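Local coordinates for cytochrome c family protein (Geobacter sulfurreducens, PDB 3OUQ) that probably carries electrons through a row of covalently bound c-type hemes, being the N-terminal hexaheme part of a dodecaheme cytochrome linked to iron reduction, at residues A71-C76 with K111-H116; N12-I17 with C79-A84. All blocks are in the same frame, centred on the assembly; numbering follows the deposited sequence.

Overall arrangement
Both contacts are partly buried and lie around the two central hemes, where the first cytochrome c7 family region meets the second. Contact 1 joins the two regions: 71-76 leads into one heme-attachment motif and 111-116 carries the next. Contact 2 packs the rest of the first motif, in 79-84, against 12-17, on the part of the chain that holds strand 16-19. The two contacts adjoin at residues 76-79, and their centres are about 13 Å apart. Their chemistry differs. An aspartate gripping backbone N-H groups at a helix start carries contact 1, with an arginine beside it, whereas small apolar side chains and one bridging water carry contact 2.

Contact 1 of 2, residues A71-C76 with K111-H116; sequences ADDSQC and KCRTCH. With HEC (heme c), chain E.
Two CXXCH heme-attachment motifs of neighbouring hemes come together here: Asp73, just ahead of the motif that begins at Cys76, reaches the start of helix 113-116, which follows Cys112 and carries Cys115 and His116. Asp73 OD1 accepts the backbone N-H of Arg113 at 2.8 Å and 162°, on the syn side of the carboxylate and 25° out of its plane. The same oxygen takes a weak bond from Cys112 N at 3.2 Å. Cys112 occupies the N-cap position, so the carboxylate sits where the helix dipole could stabilise its negative charge.

The Arg113 side chain crosses that of Asp73 at about a right angle and runs on to Ala71. A bend at chi3 (59°) turns NE toward this alanine, whose CB lies 3.9 Å from NE, over one guanidinium face and offset toward its rim. The charge itself is met elsewhere, in a salt bridge from NE to Glu53.

Nearer the hemes, Cys76 SG and Cys112 SG approach to 4.2 Å, each a thioether to a different heme, and Cys76 CB touches methyl CMB of the Cys112 heme at 4.0 Å. His116 NE2 ligates the iron of that heme, with His101 on the other axial position. Closely spaced CXXCH heme sites of this kind are typical of the multiheme cytochrome c7 (c3) fold.

Contact 2 of 2, residues N12-I17 with C79-A84; sequences NAAPVI and CHSGSA. With HEC (heme c), chain D.
Val16 overlaps Cys79 and the heme it carries, CG1 lying 3.8 Å from Cys79 CB. With CG1 anti to the backbone N (chi1 179°), the other methyl, CG2, is left beside the backbone N; Val16 CG2 lies 3.8 Å from C1D of the porphyrin. The modelled approach of CG2 to the His80 imidazole is too close to interpret. The backbone of Val16 is hydrogen-bonded to Phe8 in the small antiparallel sheet of strands 5-8 and 16-19.

Cys79 and His80 close a CXXCH motif that starts at Cys76. The thioether joins Cys79 SG to CAC of the heme. His80 NE2 binds the heme iron, FE, at 2.0 Å. Met49 SD is the second axial ligand, and this histidine-methionine site therefore differs from the bis-histidine site of the adjacent heme.

Past the histidine the backbones are bridged by a water, which donates to Pro15 O at 2.7 Å and more weakly to Cys79 O, while accepting from Ser81 N at 3.2 Å. It ties Pro15 to the loop that follows His80. Ala14 CB comes near Ser81 OG, a looser touch between two exposed residues.

Farther along, Ala13 and Ala84 meet through their CB atoms at 4.0 Å, and Ala13 CB also rests against Ser83 O. Ser83 and Ala84 touch His101 on helix 101-104, which supplies an axial ligand to the adjacent heme. At the same end of the contact, the backbone N of Asn12 donates a hydrogen bond to propionate oxygen O2A of a heme.

Contact 1 of 2, residues A71-C76 with K111-H116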
ATOM      1  N   ALA A  71      -8.152  -5.908  -5.142  1.00 41.79           N
ATOM      2  CA  ALA A  71      -7.028  -6.624  -5.725  1.00 43.26           C
ATOM      3  C   ALA A  71      -6.897  -6.394  -7.230  1.00 45.38           C
ATOM      4  O   ALA A  71      -6.610  -7.323  -7.989  1.00 47.18           O
ATOM      5  CB  ALA A  71      -7.165  -8.101  -5.437  1.00 41.39           C
ATOM      6  N   ASP A  72      -7.101  -5.154  -7.660  1.00 46.66           N
ATOM      7  CA  ASP A  72      -6.996  -4.807  -9.072  1.00 48.77           C
ATOM      8  C   ASP A  72      -6.140  -3.563  -9.247  1.00 48.12           C
ATOM      9  O   ASP A  72      -6.535  -2.468  -8.858  1.00 47.18           O
ATOM     10  CB  ASP A  72      -8.384  -4.560  -9.675  1.00 52.07           C
ATOM     11  CG  ASP A  72      -9.028  -5.830 -10.208  1.00 55.51           C
ATOM     12  OD1 ASP A  72      -8.756  -6.916  -9.649  1.00 57.75           O
ATOM     13  OD2 ASP A  72      -9.816  -5.739 -11.179  1.00 56.90           O
ATOM     14  N   ASP A  73      -4.962  -3.740  -9.831  1.00 47.68           N
ATOM     15  CA  ASP A  73      -4.069  -2.625 -10.058  1.00 46.97           C
ATOM     16  C   ASP A  73      -4.791  -1.471 -10.752  1.00 46.17           C
ATOM     17  O   ASP A  73      -4.423  -0.311 -10.579  1.00 46.37           O
ATOM     18  CB  ASP A  73      -2.869  -3.068 -10.896  1.00 48.41           C
ATOM     19  CG  ASP A  73      -1.955  -4.017 -10.150  1.00 50.10           C
ATOM     20  OD1 ASP A  73      -1.808  -3.853  -8.919  1.00 51.27           O
ATOM     21  OD2 ASP A  73      -1.370  -4.916 -10.796  1.00 51.43           O
ATOM     22  N   SER A  74      -5.821  -1.790 -11.531  1.00 45.00           N
ATOM     23  CA  SER A  74      -6.582  -0.762 -12.244  1.00 44.72           C
ATOM     24  C   SER A  74      -7.714  -0.189 -11.406  1.00 43.85           C
ATOM     25  O   SER A  74      -8.380   0.754 -11.818  1.00 43.97           O
ATOM     26  CB  SER A  74      -7.166  -1.323 -13.548  1.00 45.43           C
ATOM     27  OG  SER A  74      -7.949  -2.482 -13.311  1.00 46.57           O
ATOM     28  N   GLN A  75      -7.925  -0.755 -10.226  1.00 43.22           N
ATOM     29  CA  GLN A  75      -8.988  -0.284  -9.356  1.00 43.16           C
ATOM     30  C   GLN A  75      -8.502   0.449  -8.114  1.00 42.64           C
ATOM     31  O   GLN A  75      -9.308   0.827  -7.268  1.00 44.59           O
ATOM     32  CB  GLN A  75      -9.884  -1.454  -8.946  1.00 43.44           C
ATOM     33  CG  GLN A  75     -10.688  -2.042 -10.086  1.00 44.12           C
ATOM     34  CD  GLN A  75     -11.672  -1.048 -10.668  1.00 45.83           C
ATOM     35  OE1 GLN A  75     -12.813  -1.392 -10.961  1.00 48.07           O
ATOM     36  NE2 GLN A  75     -11.234   0.190 -10.846  1.00 47.84           N
ATOM     37  N   CYS A  76      -7.198   0.651  -7.992  1.00 40.53           N
ATOM     38  CA  CYS A  76      -6.685   1.350  -6.826  1.00 38.43           C
ATOM     39  C   CYS A  76      -7.138   2.790  -6.905  1.00 37.58           C
ATOM     40  O   CYS A  76      -7.528   3.383  -5.904  1.00 37.91           O
ATOM     41  CB  CYS A  76      -5.162   1.299  -6.788  1.00 38.00           C
ATOM     42  SG  CYS A  76      -4.485  -0.384  -6.761  1.00 38.30           S
ATOM     43  N   LYS A 111       1.882  -1.221 -12.515  1.00 37.40           N
ATOM     44  CA  LYS A 111       1.519  -2.227 -11.516  1.00 37.28           C
ATOM     45  C   LYS A 111       1.641  -1.669 -10.100  1.00 36.57           C
ATOM     46  O   LYS A 111       2.371  -0.709  -9.881  1.00 36.33           O
ATOM     47  CB  LYS A 111       2.415  -3.456 -11.660  1.00 39.46           C
ATOM     48  CG  LYS A 111       2.307  -4.171 -13.004  1.00 41.38           C
ATOM     49  CD  LYS A 111       3.273  -5.354 -13.055  1.00 43.57           C
ATOM     50  CE  LYS A 111       3.135  -6.146 -14.344  1.00 44.48           C
ATOM     51  NZ  LYS A 111       4.098  -7.283 -14.378  1.00 45.60           N
ATOM     52  N   CYS A 112       0.924  -2.259  -9.145  1.00 34.88           N
ATOM     53  CA  CYS A 112       0.977  -1.789  -7.760  1.00 33.36           C
ATOM     54  C   CYS A 112       1.063  -2.941  -6.785  1.00 33.92           C
ATOM     55  O   CYS A 112       1.817  -2.887  -5.815  1.00 35.24           O
ATOM     56  CB  CYS A 112      -0.269  -0.985  -7.389  1.00 33.30           C
ATOM     57  SG  CYS A 112      -0.750   0.344  -8.529  1.00 32.20           S
ATOM     58  N   ARG A 113       0.272  -3.977  -7.028  1.00 33.27           N
ATOM     59  CA  ARG A 113       0.264  -5.117  -6.134  1.00 34.43           C
ATOM     60  C   ARG A 113       1.573  -5.899  -6.158  1.00 36.07           C
ATOM     61  O   ARG A 113       1.824  -6.708  -5.260  1.00 35.73           O
ATOM     62  CB  ARG A 113      -0.916  -6.032  -6.460  1.00 35.10           C
ATOM     63  CG  ARG A 113      -2.264  -5.388  -6.184  1.00 34.71           C
ATOM     64  CD  ARG A 113      -3.414  -6.329  -6.457  1.00 33.40           C
ATOM     65  NE  ARG A 113      -3.327  -7.531  -5.636  1.00 35.84           N
ATOM     66  CZ  ARG A 113      -3.234  -8.761  -6.130  1.00 37.32           C
ATOM     67  NH1 ARG A 113      -3.216  -8.951  -7.448  1.00 37.73           N
ATOM     68  NH2 ARG A 113      -3.163  -9.801  -5.307  1.00 37.94           N
ATOM     69  N   THR A 114       2.406  -5.642  -7.170  1.00 35.51           N
ATOM     70  CA  THR A 114       3.701  -6.312  -7.297  1.00 36.55           C
ATOM     71  C   THR A 114       4.471  -6.150  -5.995  1.00 36.48           C
ATOM     72  O   THR A 114       5.208  -7.044  -5.570  1.00 34.78           O
ATOM     73  CB  THR A 114       4.599  -5.700  -8.396  1.00 37.25           C
ATOM     74  OG1 THR A 114       3.839  -5.429  -9.577  1.00 37.68           O
ATOM     75  CG2 THR A 114       5.698  -6.672  -8.746  1.00 37.01           C
ATOM     76  N   CYS A 115       4.302  -4.992  -5.371  1.00 37.20           N
ATOM     77  CA  CYS A 115       4.980  -4.720  -4.122  1.00 39.51           C
ATOM     78  C   CYS A 115       3.998  -4.814  -2.972  1.00 40.54           C
ATOM     79  O   CYS A 115       4.168  -5.608  -2.050  1.00 40.37           O
ATOM     80  CB  CYS A 115       5.596  -3.321  -4.145  1.00 39.37           C
ATOM     81  SG  CYS A 115       6.706  -2.993  -5.549  1.00 39.90           S
ATOM     82  N   HIS A 116       2.953  -4.003  -3.046  1.00 41.82           N
ATOM     83  CA  HIS A 116       1.952  -3.950  -1.996  1.00 41.96           C
ATOM     84  C   HIS A 116       1.263  -5.261  -1.625  1.00 42.59           C
ATOM     85  O   HIS A 116       0.755  -5.394  -0.512  1.00 42.84           O
ATOM     86  CB  HIS A 116       0.949  -2.863  -2.350  1.00 40.39           C
ATOM     87  CG  HIS A 116       1.544  -1.493  -2.306  1.00 40.18           C
ATOM     88  ND1 HIS A 116       1.912  -0.855  -1.144  1.00 40.20           N
ATOM     89  CD2 HIS A 116       1.915  -0.661  -3.310  1.00 41.01           C
ATOM     90  CE1 HIS A 116       2.481   0.307  -1.474  1.00 39.49           C
ATOM     91  NE2 HIS A 116       2.507   0.473  -2.779  1.00 40.59           N
TER
HETATM   92 FE   HEC E 604       3.352   2.124  -3.470  1.00 44.36          FE
HETATM   93  CHA HEC E 604       3.806   3.543  -0.354  1.00 43.03           C
HETATM   94  CHB HEC E 604       0.042   3.054  -3.381  1.00 42.11           C
HETATM   95  CHC HEC E 604       2.978   0.930  -6.639  1.00 43.08           C
HETATM   96  CHD HEC E 604       6.313   0.532  -3.134  1.00 43.84           C
HETATM   97  NA  HEC E 604       2.186   3.050  -2.140  1.00 43.02           N
HETATM   98  C1A HEC E 604       2.550   3.621  -0.930  1.00 42.51           C
HETATM   99  C2A HEC E 604       1.381   4.109  -0.221  1.00 41.23           C
HETATM  100  C3A HEC E 604       0.293   3.923  -1.017  1.00 40.91           C
HETATM  101  C4A HEC E 604       0.800   3.266  -2.223  1.00 42.06           C
HETATM  102  CMA HEC E 604      -1.126   4.415  -0.754  1.00 37.09           C
HETATM  103  CAA HEC E 604       1.410   4.680   1.181  1.00 38.99           C
HETATM  104  CBA HEC E 604       1.013   3.657   2.213  1.00 39.05           C
HETATM  105  CGA HEC E 604       0.963   4.247   3.605  1.00 41.29           C
HETATM  106  O1A HEC E 604       0.514   3.552   4.539  1.00 42.16           O
HETATM  107  O2A HEC E 604       1.380   5.415   3.771  1.00 42.92           O
HETATM  108  NB  HEC E 604       1.872   2.084  -4.767  1.00 42.11           N
HETATM  109  C1B HEC E 604       0.563   2.557  -4.580  1.00 42.27           C
HETATM  110  C2B HEC E 604      -0.181   2.496  -5.817  1.00 41.69           C
HETATM  111  C3B HEC E 604       0.657   1.968  -6.766  1.00 41.13           C
HETATM  112  C4B HEC E 604       1.914   1.657  -6.089  1.00 41.75           C
HETATM  113  CMB HEC E 604      -1.609   2.941  -5.995  1.00 39.25           C
HETATM  114  CAB HEC E 604       0.353   1.747  -8.250  1.00 38.30           C
HETATM  115  CBB HEC E 604       0.173   2.997  -9.091  1.00 36.26           C
HETATM  116  NC  HEC E 604       4.423   0.951  -4.628  1.00 42.96           N
HETATM  117  C1C HEC E 604       4.153   0.563  -5.932  1.00 42.30           C
HETATM  118  C2C HEC E 604       5.202  -0.322  -6.417  1.00 39.37           C
HETATM  119  C3C HEC E 604       6.087  -0.477  -5.416  1.00 40.19           C
HETATM  120  C4C HEC E 604       5.605   0.321  -4.312  1.00 41.87           C
HETATM  121  CMC HEC E 604       5.307  -0.941  -7.786  1.00 38.82           C
HETATM  122  CAC HEC E 604       7.365  -1.322  -5.425  1.00 40.32           C
HETATM  123  CBC HEC E 604       8.323  -1.076  -6.591  1.00 39.13           C
HETATM  124  ND  HEC E 604       4.784   2.131  -2.080  1.00 43.88           N
HETATM  125  C1D HEC E 604       5.978   1.443  -2.128  1.00 44.10           C
HETATM  126  C2D HEC E 604       6.827   1.786  -0.991  1.00 45.14           C
HETATM  127  C3D HEC E 604       6.083   2.557  -0.169  1.00 46.33           C
HETATM  128  C4D HEC E 604       4.840   2.806  -0.863  1.00 44.69           C
HETATM  129  CMD HEC E 604       8.313   1.492  -0.809  1.00 43.62           C
HETATM  130  CAD HEC E 604       6.360   2.912   1.278  1.00 49.90           C
HETATM  131  CBD HEC E 604       6.067   1.670   2.085  1.00 57.70           C
HETATM  132  CGD HEC E 604       5.603   1.988   3.488  1.00 62.86           C
HETATM  133  O1D HEC E 604       4.571   2.696   3.616  1.00 63.76           O
HETATM  134  O2D HEC E 604       6.269   1.528   4.453  1.00 64.08           O

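Contact 2 of 2, residues N12-I17 with C79-A84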
ATOM      1  N   ASN A  12       2.298   7.954   4.454  1.00 45.16           N
ATOM      2  CA  ASN A  12       2.966   8.460   3.262  1.00 45.85           C
ATOM      3  C   ASN A  12       2.065   8.845   2.107  1.00 45.57           C
ATOM      4  O   ASN A  12       2.540   9.043   0.990  1.00 45.64           O
ATOM      5  CB  ASN A  12       3.963   7.417   2.765  1.00 49.18           C
ATOM      6  CG  ASN A  12       4.822   6.869   3.876  1.00 51.27           C
ATOM      7  OD1 ASN A  12       5.473   7.625   4.592  1.00 54.37           O
ATOM      8  ND2 ASN A  12       4.830   5.547   4.028  1.00 51.89           N
ATOM      9  N   ALA A  13       0.770   8.958   2.353  1.00 44.59           N
ATOM     10  CA  ALA A  13      -0.120   9.306   1.259  1.00 43.69           C
ATOM     11  C   ALA A  13      -1.372   9.984   1.752  1.00 42.70           C
ATOM     12  O   ALA A  13      -1.648   9.997   2.951  1.00 43.39           O
ATOM     13  CB  ALA A  13      -0.487   8.049   0.473  1.00 44.29           C
ATOM     14  N   ALA A  14      -2.124  10.553   0.818  1.00 40.69           N
ATOM     15  CA  ALA A  14      -3.370  11.209   1.149  1.00 39.57           C
ATOM     16  C   ALA A  14      -4.251  10.140   1.768  1.00 39.14           C
ATOM     17  O   ALA A  14      -4.010   8.949   1.578  1.00 39.63           O
ATOM     18  CB  ALA A  14      -4.006  11.751  -0.094  1.00 39.96           C
ATOM     19  N   PRO A  15      -5.271  10.541   2.536  1.00 38.02           N
ATOM     20  CA  PRO A  15      -6.131   9.522   3.141  1.00 37.49           C
ATOM     21  C   PRO A  15      -7.169   9.014   2.148  1.00 37.44           C
ATOM     22  O   PRO A  15      -7.478   9.680   1.158  1.00 38.16           O
ATOM     23  CB  PRO A  15      -6.772  10.266   4.305  1.00 36.33           C
ATOM     24  CG  PRO A  15      -6.960  11.633   3.728  1.00 38.45           C
ATOM     25  CD  PRO A  15      -5.626  11.885   3.019  1.00 37.55           C
ATOM     26  N   VAL A  16      -7.675   7.817   2.401  1.00 36.62           N
ATOM     27  CA  VAL A  16      -8.704   7.246   1.567  1.00 36.75           C
ATOM     28  C   VAL A  16      -9.942   7.701   2.297  1.00 39.46           C
ATOM     29  O   VAL A  16     -10.019   7.575   3.519  1.00 40.43           O
ATOM     30  CB  VAL A  16      -8.665   5.724   1.583  1.00 36.60           C
ATOM     31  CG1 VAL A  16      -9.778   5.164   0.699  1.00 34.61           C
ATOM     32  CG2 VAL A  16      -7.307   5.249   1.131  1.00 36.54           C
ATOM     33  N   ILE A  17     -10.905   8.238   1.562  1.00 40.55           N
ATOM     34  CA  ILE A  17     -12.120   8.730   2.180  1.00 41.82           C
ATOM     35  C   ILE A  17     -13.318   7.837   1.951  1.00 43.13           C
ATOM     36  O   ILE A  17     -13.754   7.660   0.819  1.00 45.57           O
ATOM     37  CB  ILE A  17     -12.462  10.121   1.654  1.00 41.67           C
ATOM     38  CG1 ILE A  17     -11.393  11.115   2.098  1.00 41.57           C
ATOM     39  CG2 ILE A  17     -13.829  10.543   2.155  1.00 41.57           C
ATOM     40  CD1 ILE A  17     -11.597  12.494   1.534  1.00 42.56           C
ATOM     41  N   CYS A  79     -10.202   4.266  -5.038  1.00 38.38           N
ATOM     42  CA  CYS A  79     -10.177   4.685  -3.638  1.00 38.77           C
ATOM     43  C   CYS A  79      -9.029   5.665  -3.369  1.00 41.18           C
ATOM     44  O   CYS A  79      -9.248   6.748  -2.817  1.00 42.57           O
ATOM     45  CB  CYS A  79     -10.041   3.475  -2.717  1.00 35.40           C
ATOM     46  SG  CYS A  79     -11.507   2.402  -2.665  1.00 37.88           S
ATOM     47  N   HIS A  80      -7.814   5.284  -3.762  1.00 41.64           N
ATOM     48  CA  HIS A  80      -6.630   6.118  -3.577  1.00 42.62           C
ATOM     49  C   HIS A  80      -6.497   7.128  -4.714  1.00 45.38           C
ATOM     50  O   HIS A  80      -6.677   6.778  -5.876  1.00 46.71           O
ATOM     51  CB  HIS A  80      -5.393   5.229  -3.533  1.00 40.86           C
ATOM     52  CG  HIS A  80      -5.397   4.258  -2.399  1.00 38.92           C
ATOM     53  ND1 HIS A  80      -4.961   4.554  -1.128  1.00 37.39           N
ATOM     54  CD2 HIS A  80      -5.830   2.975  -2.346  1.00 38.40           C
ATOM     55  CE1 HIS A  80      -5.138   3.467  -0.368  1.00 35.51           C
ATOM     56  NE2 HIS A  80      -5.663   2.485  -1.066  1.00 38.62           N
ATOM     57  N   SER A  81      -6.181   8.380  -4.385  1.00 48.13           N
ATOM     58  CA  SER A  81      -6.034   9.419  -5.404  1.00 51.67           C
ATOM     59  C   SER A  81      -4.835   9.112  -6.294  1.00 53.88           C
ATOM     60  O   SER A  81      -4.941   9.094  -7.524  1.00 55.00           O
ATOM     61  CB  SER A  81      -5.851  10.792  -4.751  1.00 52.94           C
ATOM     62  OG  SER A  81      -4.630  10.870  -4.033  1.00 52.32           O
ATOM     63  N   GLY A  82      -3.693   8.872  -5.663  1.00 55.22           N
ATOM     64  CA  GLY A  82      -2.490   8.552  -6.408  1.00 56.54           C
ATOM     65  C   GLY A  82      -1.711   7.431  -5.746  1.00 56.91           C
ATOM     66  O   GLY A  82      -2.290   6.521  -5.158  1.00 57.56           O
ATOM     67  N   SER A  83      -0.388   7.496  -5.851  1.00 58.08           N
ATOM     68  CA  SER A  83       0.488   6.492  -5.249  1.00 57.73           C
ATOM     69  C   SER A  83       0.834   6.969  -3.851  1.00 57.11           C
ATOM     70  O   SER A  83       0.276   6.502  -2.863  1.00 57.99           O
ATOM     71  CB  SER A  83       1.778   6.353  -6.057  1.00 57.16           C
ATOM     72  OG  SER A  83       1.509   6.061  -7.417  1.00 60.31           O
ATOM     73  N   ALA A  84       1.756   7.920  -3.789  1.00 56.15           N
ATOM     74  CA  ALA A  84       2.202   8.490  -2.529  1.00 53.83           C
ATOM     75  C   ALA A  84       3.203   9.605  -2.815  1.00 52.36           C
ATOM     76  O   ALA A  84       3.472   9.933  -3.973  1.00 53.58           O
ATOM     77  CB  ALA A  84       2.855   7.408  -1.673  1.00 53.43           C
TER
HETATM   78 FE   HEC D 603      -5.757   0.630  -0.396  1.00 41.29          FE
HETATM   79  CHA HEC D 603      -4.690   1.305   2.799  1.00 41.73           C
HETATM   80  CHB HEC D 603      -2.543   0.468  -1.428  1.00 41.77           C
HETATM   81  CHC HEC D 603      -6.825  -0.458  -3.414  1.00 41.16           C
HETATM   82  CHD HEC D 603      -8.974   1.272   0.541  1.00 40.72           C
HETATM   83  NA  HEC D 603      -4.004   0.878   0.488  1.00 41.72           N
HETATM   84  C1A HEC D 603      -3.735   0.996   1.848  1.00 41.62           C
HETATM   85  C2A HEC D 603      -2.315   0.966   2.110  1.00 41.27           C
HETATM   86  C3A HEC D 603      -1.717   0.906   0.892  1.00 42.11           C
HETATM   87  C4A HEC D 603      -2.763   0.866  -0.110  1.00 42.02           C
HETATM   88  CMA HEC D 603      -0.221   0.777   0.636  1.00 41.46           C
HETATM   89  CAA HEC D 603      -1.612   0.928   3.461  1.00 38.72           C
HETATM   90  CBA HEC D 603      -1.605  -0.453   4.110  1.00 39.44           C
HETATM   91  CGA HEC D 603      -0.959  -1.511   3.235  1.00 38.46           C
HETATM   92  O1A HEC D 603       0.236  -1.371   2.918  1.00 40.93           O
HETATM   93  O2A HEC D 603      -1.643  -2.480   2.857  1.00 37.10           O
HETATM   94  NB  HEC D 603      -4.865  -0.014  -2.022  1.00 40.21           N
HETATM   95  C1B HEC D 603      -3.521  -0.002  -2.305  1.00 39.84           C
HETATM   96  C2B HEC D 603      -3.255  -0.549  -3.608  1.00 38.08           C
HETATM   97  C3B HEC D 603      -4.447  -0.878  -4.112  1.00 37.54           C
HETATM   98  C4B HEC D 603      -5.445  -0.504  -3.152  1.00 39.45           C
HETATM   99  CMB HEC D 603      -1.891  -0.662  -4.296  1.00 37.87           C
HETATM  100  CAB HEC D 603      -4.721  -1.531  -5.435  1.00 36.50           C
HETATM  101  CBB HEC D 603      -4.410  -2.996  -5.567  1.00 37.57           C
HETATM  102  NC  HEC D 603      -7.541   0.434  -1.262  1.00 40.26           N
HETATM  103  C1C HEC D 603      -7.813  -0.006  -2.537  1.00 40.01           C
HETATM  104  C2C HEC D 603      -9.240  -0.015  -2.800  1.00 39.24           C
HETATM  105  C3C HEC D 603      -9.835   0.528  -1.713  1.00 39.65           C
HETATM  106  C4C HEC D 603      -8.783   0.744  -0.732  1.00 40.39           C
HETATM  107  CMC HEC D 603      -9.980  -0.626  -3.991  1.00 36.40           C
HETATM  108  CAC HEC D 603     -11.311   0.944  -1.623  1.00 38.03           C
HETATM  109  CBC HEC D 603     -12.300  -0.208  -1.667  1.00 34.13           C
HETATM  110  ND  HEC D 603      -6.612   1.285   1.276  1.00 41.74           N
HETATM  111  C1D HEC D 603      -7.957   1.553   1.466  1.00 41.45           C
HETATM  112  C2D HEC D 603      -8.206   1.954   2.836  1.00 42.04           C
HETATM  113  C3D HEC D 603      -7.005   1.875   3.504  1.00 41.90           C
HETATM  114  C4D HEC D 603      -6.030   1.498   2.514  1.00 41.17           C
HETATM  115  CMD HEC D 603      -9.558   2.347   3.431  1.00 40.16           C
HETATM  116  CAD HEC D 603      -6.761   1.991   5.014  1.00 41.89           C
HETATM  117  CBD HEC D 603      -7.438   0.857   5.760  1.00 43.93           C
HETATM  118  CGD HEC D 603      -7.234   0.930   7.261  1.00 45.74           C
HETATM  119  O1D HEC D 603      -7.881   0.149   7.989  1.00 47.96           O
HETATM  120  O2D HEC D 603      -6.425   1.762   7.717  1.00 48.04           O
HETATM  121  O   HOH W   1      -6.934   8.798  -1.351  1.00 43.82           O